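Local coordinates for fibronectin type III domain-containing protein (Simiduia agarivorans, PDB 6P2K) that probably cleaves the glucan backbone of xyloglucan, as a member of glycoside hydrolase family 74, this chain being the twin-propeller, zinc-binding part of a longer protein, at residues Val20-Asn25 with Tyr338-Gly343; Gln26-Tyr31 with Thr43-Ser48; Ala62-Pro67 with Ile105-Gly110; Trp321-Asp326 with Thr356-Ser361. All coordinates share one frame; numbering follows the deposited sequence.

How the interactions relate
Seven four-stranded antiparallel sheets succeed one another from strand 17-22 to strand 368-373 and form the N-terminal propeller; all four contacts belong to it. Interactions 1 and 2 share the first sheet, their centres about 10 Å apart, with strands 17-22 and 30-34 as neighbours. Interaction 3 joins the second and third sheets, its centre about 11 Å from that of interaction 1. Interaction 4 lies in the seventh sheet and the segment leading to it, its nearest atoms about 12 Å from interaction 3. Along the chain, interactions 2 and 3 nest within the 312 residues between the segments of interaction 1, whereas 1 and 4 interleave. Interaction 1 thus brings the propeller's first and last blades together.

Interaction 1: Val20-Asn25 with Tyr338-Gly343; sequences VVADPN and YTPVTG
The carbonyl oxygen Pro24 O is met by two groups from the 338-343 segment. Thr342 OG1 lies 2.8 Å from Pro24 O, a probable hydrogen bond, although the hydroxyl proton has another acceptor within reach. Thr342 holds OG1 between its backbone N and carbonyl carbon (chi1 50°), which puts the hydroxyl at the proline carbonyl. Beside it, Gly343 CA makes a CH...O contact with the same Pro24 O at 3.5 Å; a positive phi of 74°, favourable to glycine, goes with this close backbone approach.

The apolar part of the contact runs through Pro340. Its CD rests on Ala22 CB at 3.5 Å, and its CG reaches Pro24 CA at 3.9 Å. In the propeller this is the seam where the end of strand 17-22, of the first blade, meets the loop between strands 336-338 and 348-351 of the seventh. The bend after the strand is an Asx turn: Asp23 OD1 accepts from Asn25 N at 2.8 Å, met from above the carboxylate plane, and from Asn25 ND2 at 3.0 Å on its syn lone pair. Asn25 OD1 in turn takes the backbone N-H of Gly68, while Trp345 NE1 bonds Asp23 O.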
loop_
_atom_site.group_PDB
_atom_site.type_symbol
_atom_site.label_atom_id
_atom_site.label_comp_id
_atom_site.label_asym_id
_atom_site.label_seq_id
_atom_site.Cartn_x
_atom_site.Cartn_y
_atom_site.Cartn_z
ATOM N N VAL B 20 8.329 -50.235 6.034
ATOM C CA VAL B 20 9.425 -49.899 6.935
ATOM C C VAL B 20 9.486 -51.006 7.975
ATOM O O VAL B 20 8.494 -51.262 8.669
ATOM C CB VAL B 20 9.236 -48.527 7.606
ATOM C CG1 VAL B 20 10.288 -48.318 8.682
ATOM C CG2 VAL B 20 9.297 -47.414 6.568
ATOM N N VAL B 21 10.635 -51.671 8.074
ATOM C CA VAL B 21 10.780 -52.877 8.880
ATOM C C VAL B 21 11.817 -52.631 9.965
ATOM O O VAL B 21 12.945 -52.219 9.671
ATOM C CB VAL B 21 11.179 -54.087 8.016
ATOM C CG1 VAL B 21 11.172 -55.358 8.855
ATOM C CG2 VAL B 21 10.243 -54.220 6.824
ATOM N N ALA B 22 11.443 -52.911 11.210
ATOM C CA ALA B 22 12.360 -52.751 12.326
ATOM C C ALA B 22 13.247 -53.979 12.476
ATOM O O ALA B 22 12.803 -55.116 12.289
ATOM C CB ALA B 22 11.590 -52.504 13.622
ATOM N N ASP B 23 14.511 -53.738 12.806
ATOM C CA ASP B 23 15.449 -54.794 13.160
ATOM C C ASP B 23 15.115 -55.255 14.574
ATOM O O ASP B 23 15.265 -54.481 15.529
ATOM C CB ASP B 23 16.892 -54.285 13.060
ATOM C CG ASP B 23 17.933 -55.375 13.287
ATOM O OD1 ASP B 23 17.610 -56.427 13.883
ATOM O OD2 ASP B 23 19.095 -55.169 12.876
ATOM N N PRO B 24 14.654 -56.496 14.750
ATOM C CA PRO B 24 14.337 -56.967 16.107
ATOM C C PRO B 24 15.553 -57.075 17.010
ATOM O O PRO B 24 15.391 -57.104 18.237
ATOM C CB PRO B 24 13.699 -58.341 15.861
ATOM C CG PRO B 24 14.289 -58.794 14.568
ATOM C CD PRO B 24 14.449 -57.546 13.737
ATOM N N ASN B 25 16.763 -57.126 16.447
ATOM C CA ASN B 25 17.968 -57.267 17.254
ATOM C C ASN B 25 18.493 -55.939 17.781
ATOM O O ASN B 25 19.194 -55.929 18.798
ATOM C CB ASN B 25 19.072 -57.951 16.444
ATOM C CG ASN B 25 18.611 -59.238 15.797
ATOM O OD1 ASN B 25 18.421 -60.250 16.469
ATOM N ND2 ASN B 25 18.433 -59.209 14.480
ATOM N N TYR B 338 3.768 -52.621 14.442
ATOM C CA TYR B 338 4.229 -52.398 15.801
ATOM C C TYR B 338 5.736 -52.619 15.878
ATOM O O TYR B 338 6.318 -53.356 15.077
ATOM C CB TYR B 338 3.526 -53.349 16.767
ATOM C CG TYR B 338 2.046 -53.103 16.967
ATOM C CD1 TYR B 338 1.590 -51.992 17.665
ATOM C CD2 TYR B 338 1.106 -53.995 16.471
ATOM C CE1 TYR B 338 0.237 -51.777 17.861
ATOM C CE2 TYR B 338 -0.250 -53.793 16.666
ATOM C CZ TYR B 338 -0.677 -52.680 17.360
ATOM O OH TYR B 338 -2.022 -52.469 17.555
ATOM N N THR B 339 6.372 -51.976 16.854
ATOM C CA THR B 339 7.784 -52.223 17.081
ATOM C C THR B 339 7.974 -53.581 17.760
ATOM O O THR B 339 7.092 -54.053 18.483
ATOM C CB THR B 339 8.407 -51.124 17.942
ATOM O OG1 THR B 339 7.716 -51.035 19.197
ATOM C CG2 THR B 339 8.355 -49.778 17.230
ATOM N N PRO B 340 9.110 -54.237 17.526
ATOM C CA PRO B 340 9.392 -55.491 18.230
ATOM C C PRO B 340 9.495 -55.269 19.732
ATOM O O PRO B 340 9.651 -54.146 20.218
ATOM C CB PRO B 340 10.738 -55.940 17.645
ATOM C CG PRO B 340 10.863 -55.209 16.345
ATOM C CD PRO B 340 10.141 -53.910 16.525
ATOM N N VAL B 341 9.401 -56.374 20.474
ATOM C CA VAL B 341 9.595 -56.336 21.920
ATOM C C VAL B 341 11.040 -56.598 22.315
ATOM O O VAL B 341 11.415 -56.337 23.470
ATOM C CB VAL B 341 8.673 -57.355 22.618
ATOM C CG1 VAL B 341 7.222 -57.047 22.312
ATOM C CG2 VAL B 341 9.011 -58.760 22.165
ATOM N N THR B 342 11.863 -57.099 21.399
ATOM C CA THR B 342 13.258 -57.400 21.671
ATOM C C THR B 342 14.151 -56.225 21.279
ATOM O O THR B 342 13.702 -55.226 20.713
ATOM C CB THR B 342 13.691 -58.658 20.915
ATOM O OG1 THR B 342 13.316 -58.536 19.537
ATOM C CG2 THR B 342 13.029 -59.890 21.507
ATOM N N GLY B 343 15.437 -56.358 21.598
ATOM C CA GLY B 343 16.449 -55.423 21.150
ATOM C C GLY B 343 16.466 -54.080 21.842
ATOM O O GLY B 343 17.223 -53.198 21.420
#

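Interaction 2: Gln26-Tyr31 with Thr43-Ser48; sequences QANVVY and TNNGES
An Asp-box-like turn carries this contact: Asn45 sits in the type I' turn from Asn44 to Glu47, and Asn28 in the type II turn from Gln26 to Val29 meets it. The first turn lies between strands 39-42 and 50-51, the third and fourth strands of the first blade, the usual place of an Asp-box in a propeller; the run from Ser42 to Trp49 follows that motif, with Asn44 in the aspartate position.

One hydrogen bond joins the turns, from Asn45 N to Asn28 O at 2.8 Å, with an N-H...O angle of 150°. The side chains of the two asparagines cross at about a right angle, Asn28 OD1 lying 3.6 Å from Asn45 CB. Asn45 keeps CG anti to its backbone N (chi1 -157°), and its OD1 lies 3.9 Å from Val30 CG1; this oxygen also has a weak hydrogen bond from Trp350 NE1. Val29 CG2 also packs on Thr43 CA at 4.2 Å.

Within the turn, Asn44 OD1 accepts from Ser48 N at 3.0 Å and is also hydrogen-bonded to Ser42 OG, while Asn44 ND2 gives a bond to Ser48 OG at 3.0 Å. Gly46 has a positive phi that would press a side chain against the preceding carbonyl. These bonds are consistent with Asn44 helping to fix the shape of the turn, whereas the link to the Asn28 turn rests on one backbone bond and a few van der Waals contacts.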
loop_
_atom_site.group_PDB
_atom_site.type_symbol
_atom_site.label_atom_id
_atom_site.label_comp_id
_atom_site.label_asym_id
_atom_site.label_seq_id
_atom_site.Cartn_x
_atom_site.Cartn_y
_atom_site.Cartn_z
ATOM N N GLN B 26 18.178 -54.825 17.120
ATOM C CA GLN B 26 18.765 -53.531 17.457
ATOM C C GLN B 26 17.673 -52.473 17.442
ATOM O O GLN B 26 17.112 -52.178 16.382
ATOM C CB GLN B 26 19.869 -53.152 16.473
ATOM C CG GLN B 26 20.988 -54.149 16.307
ATOM C CD GLN B 26 21.949 -53.705 15.230
ATOM O OE1 GLN B 26 23.064 -53.269 15.514
ATOM N NE2 GLN B 26 21.510 -53.786 13.978
ATOM N N ALA B 27 17.395 -51.879 18.600
ATOM C CA ALA B 27 16.448 -50.775 18.643
ATOM C C ALA B 27 16.981 -49.590 17.845
ATOM O O ALA B 27 18.187 -49.336 17.811
ATOM C CB ALA B 27 16.175 -50.368 20.089
ATOM N N ASN B 28 16.064 -48.880 17.185
ATOM C CA ASN B 28 16.312 -47.719 16.334
ATOM C C ASN B 28 16.928 -48.084 14.986
ATOM O O ASN B 28 17.280 -47.180 14.215
ATOM C CB ASN B 28 17.184 -46.669 17.036
ATOM C CG ASN B 28 16.587 -46.214 18.357
ATOM O OD1 ASN B 28 15.403 -45.888 18.431
ATOM N ND2 ASN B 28 17.401 -46.206 19.408
ATOM N N VAL B 29 17.050 -49.370 14.664
ATOM C CA VAL B 29 17.540 -49.816 13.362
ATOM C C VAL B 29 16.343 -50.239 12.518
ATOM O O VAL B 29 15.610 -51.164 12.883
ATOM C CB VAL B 29 18.553 -50.962 13.498
ATOM C CG1 VAL B 29 18.940 -51.474 12.124
ATOM C CG2 VAL B 29 19.781 -50.473 14.244
ATOM N N VAL B 30 16.136 -49.555 11.391
ATOM C CA VAL B 30 15.000 -49.811 10.513
ATOM C C VAL B 30 15.458 -49.792 9.062
ATOM O O VAL B 30 16.433 -49.126 8.699
ATOM C CB VAL B 30 13.862 -48.783 10.711
ATOM C CG1 VAL B 30 13.199 -48.976 12.064
ATOM C CG2 VAL B 30 14.398 -47.365 10.571
ATOM N N TYR B 31 14.726 -50.525 8.226
ATOM C CA TYR B 31 14.947 -50.562 6.789
ATOM C C TYR B 31 13.679 -50.104 6.088
ATOM O O TYR B 31 12.569 -50.409 6.537
ATOM C CB TYR B 31 15.336 -51.966 6.329
ATOM C CG TYR B 31 16.662 -52.416 6.893
ATOM C CD1 TYR B 31 16.744 -52.997 8.152
ATOM C CD2 TYR B 31 17.836 -52.236 6.177
ATOM C CE1 TYR B 31 17.958 -53.399 8.672
ATOM C CE2 TYR B 31 19.054 -52.634 6.688
ATOM C CZ TYR B 31 19.110 -53.214 7.934
ATOM O OH TYR B 31 20.325 -53.604 8.443
ATOM N N THR B 43 19.960 -46.054 11.451
ATOM C CA THR B 43 20.281 -46.525 12.793
ATOM C C THR B 43 19.884 -45.530 13.877
ATOM O O THR B 43 20.275 -45.702 15.035
ATOM C CB THR B 43 21.771 -46.848 12.916
ATOM O OG1 THR B 43 22.533 -45.637 12.825
ATOM C CG2 THR B 43 22.210 -47.807 11.821
ATOM N N ASN B 44 19.113 -44.499 13.538
ATOM C CA ASN B 44 18.596 -43.554 14.520
ATOM C C ASN B 44 17.082 -43.437 14.405
ATOM O O ASN B 44 16.504 -42.364 14.598
ATOM C CB ASN B 44 19.267 -42.188 14.381
ATOM C CG ASN B 44 19.290 -41.682 12.947
ATOM O OD1 ASN B 44 18.509 -42.120 12.105
ATOM N ND2 ASN B 44 20.188 -40.744 12.671
ATOM N N ASN B 45 16.426 -44.556 14.086
ATOM C CA ASN B 45 14.968 -44.639 13.973
ATOM C C ASN B 45 14.412 -43.597 13.004
ATOM O O ASN B 45 13.377 -42.972 13.252
ATOM C CB ASN B 45 14.296 -44.519 15.343
ATOM C CG ASN B 45 12.913 -45.142 15.366
ATOM O OD1 ASN B 45 12.681 -46.176 14.740
ATOM N ND2 ASN B 45 11.986 -44.510 16.075
ATOM N N GLY B 46 15.103 -43.409 11.885
ATOM C CA GLY B 46 14.578 -42.607 10.805
ATOM C C GLY B 46 14.895 -41.132 10.854
ATOM O O GLY B 46 14.342 -40.377 10.046
ATOM N N GLU B 47 15.757 -40.687 11.774
ATOM C CA GLU B 47 16.182 -39.289 11.744
ATOM C C GLU B 47 17.076 -39.010 10.543
ATOM O O GLU B 47 17.126 -37.873 10.057
ATOM C CB GLU B 47 16.891 -38.917 13.047
ATOM C CG GLU B 47 15.944 -38.652 14.209
ATOM C CD GLU B 47 14.847 -37.654 13.861
ATOM O OE1 GLU B 47 13.662 -37.946 14.135
ATOM O OE2 GLU B 47 15.165 -36.577 13.314
ATOM N N SER B 48 17.776 -40.028 10.047
ATOM C CA SER B 48 18.545 -39.928 8.816
ATOM C C SER B 48 18.611 -41.309 8.182
ATOM O O SER B 48 18.700 -42.321 8.881
ATOM C CB SER B 48 19.960 -39.394 9.060
ATOM O OG SER B 48 20.755 -40.359 9.725
#

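Interaction 3: Ala62-Pro67 with Ile105-Gly110; sequences AVAVTP and IAFKPG
Strands 62-66 and 105-108 run nearly parallel, 23° apart in direction with their axes 7.3 Å from each other, and no hydrogen bond passes between them. Contacts made mainly by side chains bridge the gap. Ala64 CB sits between two partners, 3.8 Å from Ile105 CB and 3.7 Å from Phe107 CE1, near the plane of the ring at its edge. Earlier in the strand, Ala62 CB meets Ile105 CD1 at 4.1 Å.

These are the first strands of the second and third blades of the propeller, so the contact is face-to-face packing of neighbouring sheets, not strand pairing; Ile105 also touches Phe74 of the second blade, and Phe107 touches Ile115 of its own.

Phe107 has CG anti to its carbonyl carbon (chi1 -60°), and one face of its ring meets the end of the other strand. Over that face lies Pro67 CD, 3.6 Å from the ring centroid and 18° off the normal, making a CH-pi contact. Thr66 CA makes a second CH-pi contact over the face, 4.1 Å from the centroid, while Thr66 CG2 comes to 3.5 Å from Phe107 CE2. The Thr66 hydroxyl turns elsewhere, to Lys72 O.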
loop_
_atom_site.group_PDB
_atom_site.type_symbol
_atom_site.label_atom_id
_atom_site.label_comp_id
_atom_site.label_asym_id
_atom_site.label_seq_id
_atom_site.Cartn_x
_atom_site.Cartn_y
_atom_site.Cartn_z
ATOM N N ALA B 62 9.704 -56.477 0.369
ATOM C CA ALA B 62 9.837 -57.007 1.719
ATOM C C ALA B 62 11.293 -56.965 2.159
ATOM O O ALA B 62 12.208 -57.140 1.350
ATOM C CB ALA B 62 9.305 -58.442 1.812
ATOM N N VAL B 63 11.490 -56.731 3.454
ATOM C CA VAL B 63 12.799 -56.787 4.093
ATOM C C VAL B 63 12.640 -57.508 5.425
ATOM O O VAL B 63 11.682 -57.259 6.164
ATOM C CB VAL B 63 13.405 -55.381 4.304
ATOM C CG1 VAL B 63 14.754 -55.476 5.001
ATOM C CG2 VAL B 63 13.547 -54.647 2.983
ATOM N N ALA B 64 13.575 -58.407 5.730
ATOM C CA ALA B 64 13.555 -59.133 6.993
ATOM C C ALA B 64 14.975 -59.313 7.504
ATOM O O ALA B 64 15.869 -59.696 6.743
ATOM C CB ALA B 64 12.872 -60.497 6.846
ATOM N N VAL B 65 15.177 -59.034 8.789
ATOM C CA VAL B 65 16.455 -59.242 9.459
ATOM C C VAL B 65 16.373 -60.535 10.256
ATOM O O VAL B 65 15.363 -60.803 10.915
ATOM C CB VAL B 65 16.807 -58.048 10.367
ATOM C CG1 VAL B 65 18.262 -58.114 10.787
ATOM C CG2 VAL B 65 16.518 -56.738 9.657
ATOM N N THR B 66 17.427 -61.333 10.200
ATOM C CA THR B 66 17.400 -62.627 10.870
ATOM C C THR B 66 17.409 -62.442 12.381
ATOM O O THR B 66 18.260 -61.714 12.907
ATOM C CB THR B 66 18.587 -63.484 10.454
ATOM O OG1 THR B 66 19.803 -62.785 10.740
ATOM C CG2 THR B 66 18.514 -63.811 8.976
ATOM N N PRO B 67 16.482 -63.062 13.105
ATOM C CA PRO B 67 16.579 -63.078 14.567
ATOM C C PRO B 67 17.911 -63.660 15.023
ATOM O O PRO B 67 18.302 -64.756 14.616
ATOM C CB PRO B 67 15.401 -63.966 14.986
ATOM C CG PRO B 67 14.419 -63.817 13.867
ATOM C CD PRO B 67 15.240 -63.684 12.622
ATOM N N ILE B 105 8.752 -62.521 4.057
ATOM C CA ILE B 105 9.775 -63.391 4.630
ATOM C C ILE B 105 9.479 -63.549 6.116
ATOM O O ILE B 105 9.265 -62.557 6.820
ATOM C CB ILE B 105 11.202 -62.844 4.422
ATOM C CG1 ILE B 105 11.417 -62.415 2.970
ATOM C CG2 ILE B 105 12.232 -63.889 4.813
ATOM C CD1 ILE B 105 12.235 -61.147 2.826
ATOM N N ALA B 106 9.462 -64.794 6.592
ATOM C CA ALA B 106 9.143 -65.079 7.984
ATOM C C ALA B 106 10.054 -66.179 8.509
ATOM O O ALA B 106 10.330 -67.156 7.806
ATOM C CB ALA B 106 7.674 -65.491 8.150
ATOM N N PHE B 107 10.508 -66.015 9.748
ATOM C CA PHE B 107 11.390 -66.966 10.407
ATOM C C PHE B 107 10.624 -67.785 11.440
ATOM O O PHE B 107 9.576 -67.375 11.943
ATOM C CB PHE B 107 12.560 -66.245 11.085
ATOM C CG PHE B 107 13.418 -65.452 10.142
ATOM C CD1 PHE B 107 13.106 -64.139 9.838
ATOM C CD2 PHE B 107 14.539 -66.020 9.564
ATOM C CE1 PHE B 107 13.894 -63.408 8.975
ATOM C CE2 PHE B 107 15.330 -65.293 8.699
ATOM C CZ PHE B 107 15.007 -63.984 8.405
ATOM N N LYS B 108 11.170 -68.949 11.759
ATOM C CA LYS B 108 10.558 -69.811 12.763
ATOM C C LYS B 108 10.993 -69.369 14.157
ATOM O O LYS B 108 12.183 -69.121 14.377
ATOM C CB LYS B 108 10.946 -71.267 12.524
ATOM C CG LYS B 108 10.406 -72.246 13.553
ATOM C CD LYS B 108 10.592 -73.681 13.082
ATOM C CE LYS B 108 10.449 -74.669 14.227
ATOM N NZ LYS B 108 10.713 -76.070 13.785
ATOM N N PRO B 109 10.069 -69.242 15.107
ATOM C CA PRO B 109 10.461 -68.859 16.469
ATOM C C PRO B 109 11.361 -69.914 17.097
ATOM O O PRO B 109 11.046 -71.105 17.096
ATOM C CB PRO B 109 9.121 -68.744 17.205
ATOM C CG PRO B 109 8.106 -68.535 16.121
ATOM C CD PRO B 109 8.608 -69.335 14.958
ATOM N N GLY B 110 12.495 -69.463 17.630
ATOM C CA GLY B 110 13.459 -70.346 18.245
ATOM C C GLY B 110 14.493 -70.926 17.304
ATOM O O GLY B 110 15.508 -71.454 17.776
#

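Interaction 4: Trp321-Asp326 with Thr356-Ser361; sequences WDIGWD and TMYYAS
Trp321 holds CG between its backbone N and carbonyl carbon (chi1 46°), while Tyr358 carries CG beside its own N, roughly anti to the carbonyl carbon (chi1 -87°); these torsions bring the two aromatic groups together. The edge of the indole is turned toward the face of the Tyr358 ring in an offset edge-to-face pair: the planes stand at 89°, and the centroid of the six-membered ring is 5.6 Å from that of the phenol. Trp321 CE3 lies 3.8 Å from Tyr358 CE2, and Trp321 CZ3 is as close to Tyr358 OH, which lies at the indole edge, in its plane.

The phenol hydroxyl supplies the polar part. Tyr358 OH donates to Asp322 O at 2.7 Å, in the carbonyl plane and on a lone pair of that oxygen. A water in turn donates to Tyr358 OH at 3.2 Å and to Asp326 O at 2.9 Å, so the hydroxyl both donates and accepts a hydrogen bond, reaching Asp322 O directly and Asp326 O through the water.

That segment belongs to the connection from the sixth blade of the N-terminal propeller to the seventh, and it lies against strand 358-363 of the latter. It bends at Asp322 in an Asx turn, where OD1 accepts from Gly324 N at 2.9 Å, met from well above the carboxylate plane. Tyr393 OH also bonds Asp322 OD1, and Asn373 ND2 bonds OD2; Asn501 of the second subunit packs on this aspartate. At the far end, Thr356 CG2 approaches Asp326 OD2 to 4.0 Å, an oxygen that is hydrogen-bonded to Gln355 NE2, while the Thr356 hydroxyl pairs with that of Thr353.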
loop_
_atom_site.group_PDB
_atom_site.type_symbol
_atom_site.label_atom_id
_atom_site.label_comp_id
_atom_site.label_asym_id
_atom_site.label_seq_id
_atom_site.Cartn_x
_atom_site.Cartn_y
_atom_site.Cartn_z
ATOM N N TRP B 321 0.416 -33.192 14.484
ATOM C CA TRP B 321 1.607 -33.865 13.985
ATOM C C TRP B 321 2.141 -33.109 12.777
ATOM O O TRP B 321 1.393 -32.430 12.071
ATOM C CB TRP B 321 1.338 -35.339 13.632
ATOM C CG TRP B 321 0.090 -35.592 12.838
ATOM C CD1 TRP B 321 -1.188 -35.647 13.315
ATOM C CD2 TRP B 321 0.003 -35.847 11.430
ATOM N NE1 TRP B 321 -2.066 -35.911 12.290
ATOM C CE2 TRP B 321 -1.362 -36.037 11.123
ATOM C CE3 TRP B 321 0.944 -35.930 10.400
ATOM C CZ2 TRP B 321 -1.806 -36.305 9.828
ATOM C CZ3 TRP B 321 0.502 -36.197 9.117
ATOM C CH2 TRP B 321 -0.862 -36.379 8.842
ATOM N N ASP B 322 3.448 -33.224 12.556
ATOM C CA ASP B 322 4.121 -32.522 11.467
ATOM C C ASP B 322 3.851 -33.253 10.157
ATOM O O ASP B 322 4.390 -34.338 9.916
ATOM C CB ASP B 322 5.619 -32.425 11.745
ATOM C CG ASP B 322 6.393 -31.786 10.597
ATOM O OD1 ASP B 322 5.781 -31.060 9.781
ATOM O OD2 ASP B 322 7.622 -32.015 10.511
ATOM N N ILE B 323 3.024 -32.654 9.298
ATOM C CA ILE B 323 2.715 -33.274 8.016
ATOM C C ILE B 323 3.865 -33.164 7.027
ATOM O O ILE B 323 3.825 -33.800 5.965
ATOM C CB ILE B 323 1.416 -32.668 7.443
ATOM C CG1 ILE B 323 0.802 -33.608 6.400
ATOM C CG2 ILE B 323 1.670 -31.275 6.871
ATOM C CD1 ILE B 323 -0.679 -33.389 6.162
ATOM N N GLY B 324 4.906 -32.399 7.355
ATOM C CA GLY B 324 6.023 -32.280 6.436
ATOM C C GLY B 324 5.639 -31.496 5.190
ATOM O O GLY B 324 4.658 -30.748 5.164
ATOM N N TRP B 325 6.435 -31.680 4.132
ATOM C CA TRP B 325 6.144 -30.961 2.897
ATOM C C TRP B 325 4.965 -31.566 2.148
ATOM O O TRP B 325 4.249 -30.842 1.445
ATOM C CB TRP B 325 7.381 -30.907 1.987
ATOM C CG TRP B 325 7.877 -32.227 1.432
ATOM C CD1 TRP B 325 8.952 -32.947 1.872
ATOM C CD2 TRP B 325 7.345 -32.950 0.310
ATOM N NE1 TRP B 325 9.114 -34.077 1.107
ATOM C CE2 TRP B 325 8.140 -34.104 0.143
ATOM C CE3 TRP B 325 6.272 -32.740 -0.562
ATOM C CZ2 TRP B 325 7.894 -35.042 -0.860
ATOM C CZ3 TRP B 325 6.026 -33.679 -1.555
ATOM C CH2 TRP B 325 6.837 -34.813 -1.696
ATOM N N ASP B 326 4.736 -32.871 2.297
ATOM C CA ASP B 326 3.701 -33.581 1.545
ATOM C C ASP B 326 2.387 -33.476 2.308
ATOM O O ASP B 326 2.086 -34.282 3.191
ATOM C CB ASP B 326 4.111 -35.032 1.322
ATOM C CG ASP B 326 3.215 -35.754 0.328
ATOM O OD1 ASP B 326 2.307 -35.113 -0.245
ATOM O OD2 ASP B 326 3.424 -36.967 0.119
ATOM N N THR B 356 5.539 -41.346 2.411
ATOM C CA THR B 356 6.327 -40.824 3.517
ATOM C C THR B 356 6.662 -41.943 4.498
ATOM O O THR B 356 6.302 -43.107 4.302
ATOM C CB THR B 356 5.569 -39.690 4.221
ATOM O OG1 THR B 356 4.291 -40.173 4.659
ATOM C CG2 THR B 356 5.353 -38.526 3.263
ATOM N N MET B 357 7.371 -41.578 5.566
ATOM C CA MET B 357 7.671 -42.483 6.666
ATOM C C MET B 357 7.371 -41.764 7.971
ATOM O O MET B 357 7.839 -40.640 8.185
ATOM C CB MET B 357 9.132 -42.952 6.637
ATOM C CG MET B 357 9.544 -43.656 5.351
ATOM S SD MET B 357 10.104 -42.509 4.076
ATOM C CE MET B 357 11.710 -42.047 4.723
ATOM N N TYR B 358 6.596 -42.410 8.839
ATOM C CA TYR B 358 6.155 -41.808 10.087
ATOM C C TYR B 358 6.308 -42.809 11.218
ATOM O O TYR B 358 6.053 -44.003 11.038
ATOM C CB TYR B 358 4.693 -41.350 9.995
ATOM C CG TYR B 358 4.526 -39.957 9.433
ATOM C CD1 TYR B 358 4.480 -39.741 8.063
ATOM C CD2 TYR B 358 4.415 -38.858 10.274
ATOM C CE1 TYR B 358 4.329 -38.465 7.544
ATOM C CE2 TYR B 358 4.261 -37.583 9.767
ATOM C CZ TYR B 358 4.220 -37.396 8.403
ATOM O OH TYR B 358 4.071 -36.132 7.898
ATOM N N TYR B 359 6.720 -42.316 12.385
ATOM C CA TYR B 359 6.845 -43.141 13.577
ATOM C C TYR B 359 6.043 -42.524 14.712
ATOM O O TYR B 359 6.080 -41.307 14.925
ATOM C CB TYR B 359 8.308 -43.299 14.009
ATOM C CG TYR B 359 8.467 -44.075 15.296
ATOM C CD1 TYR B 359 8.441 -45.463 15.300
ATOM C CD2 TYR B 359 8.635 -43.420 16.508
ATOM C CE1 TYR B 359 8.584 -46.176 16.474
ATOM C CE2 TYR B 359 8.776 -44.124 17.687
ATOM C CZ TYR B 359 8.750 -45.499 17.663
ATOM O OH TYR B 359 8.893 -46.202 18.835
ATOM N N ALA B 360 5.327 -43.369 15.443
ATOM C CA ALA B 360 4.532 -42.946 16.586
ATOM C C ALA B 360 5.107 -43.564 17.849
ATOM O O ALA B 360 5.319 -44.778 17.908
ATOM C CB ALA B 360 3.068 -43.358 16.423
ATOM N N SER B 361 5.374 -42.732 18.849
ATOM C CA SER B 361 5.689 -43.243 20.171
ATOM C C SER B 361 4.401 -43.369 20.978
ATOM O O SER B 361 3.400 -42.705 20.701
ATOM C CB SER B 361 6.691 -42.340 20.891
ATOM O OG SER B 361 6.288 -40.983 20.839
HETATM O O HOH W 1 2.659 -36.436 5.010
#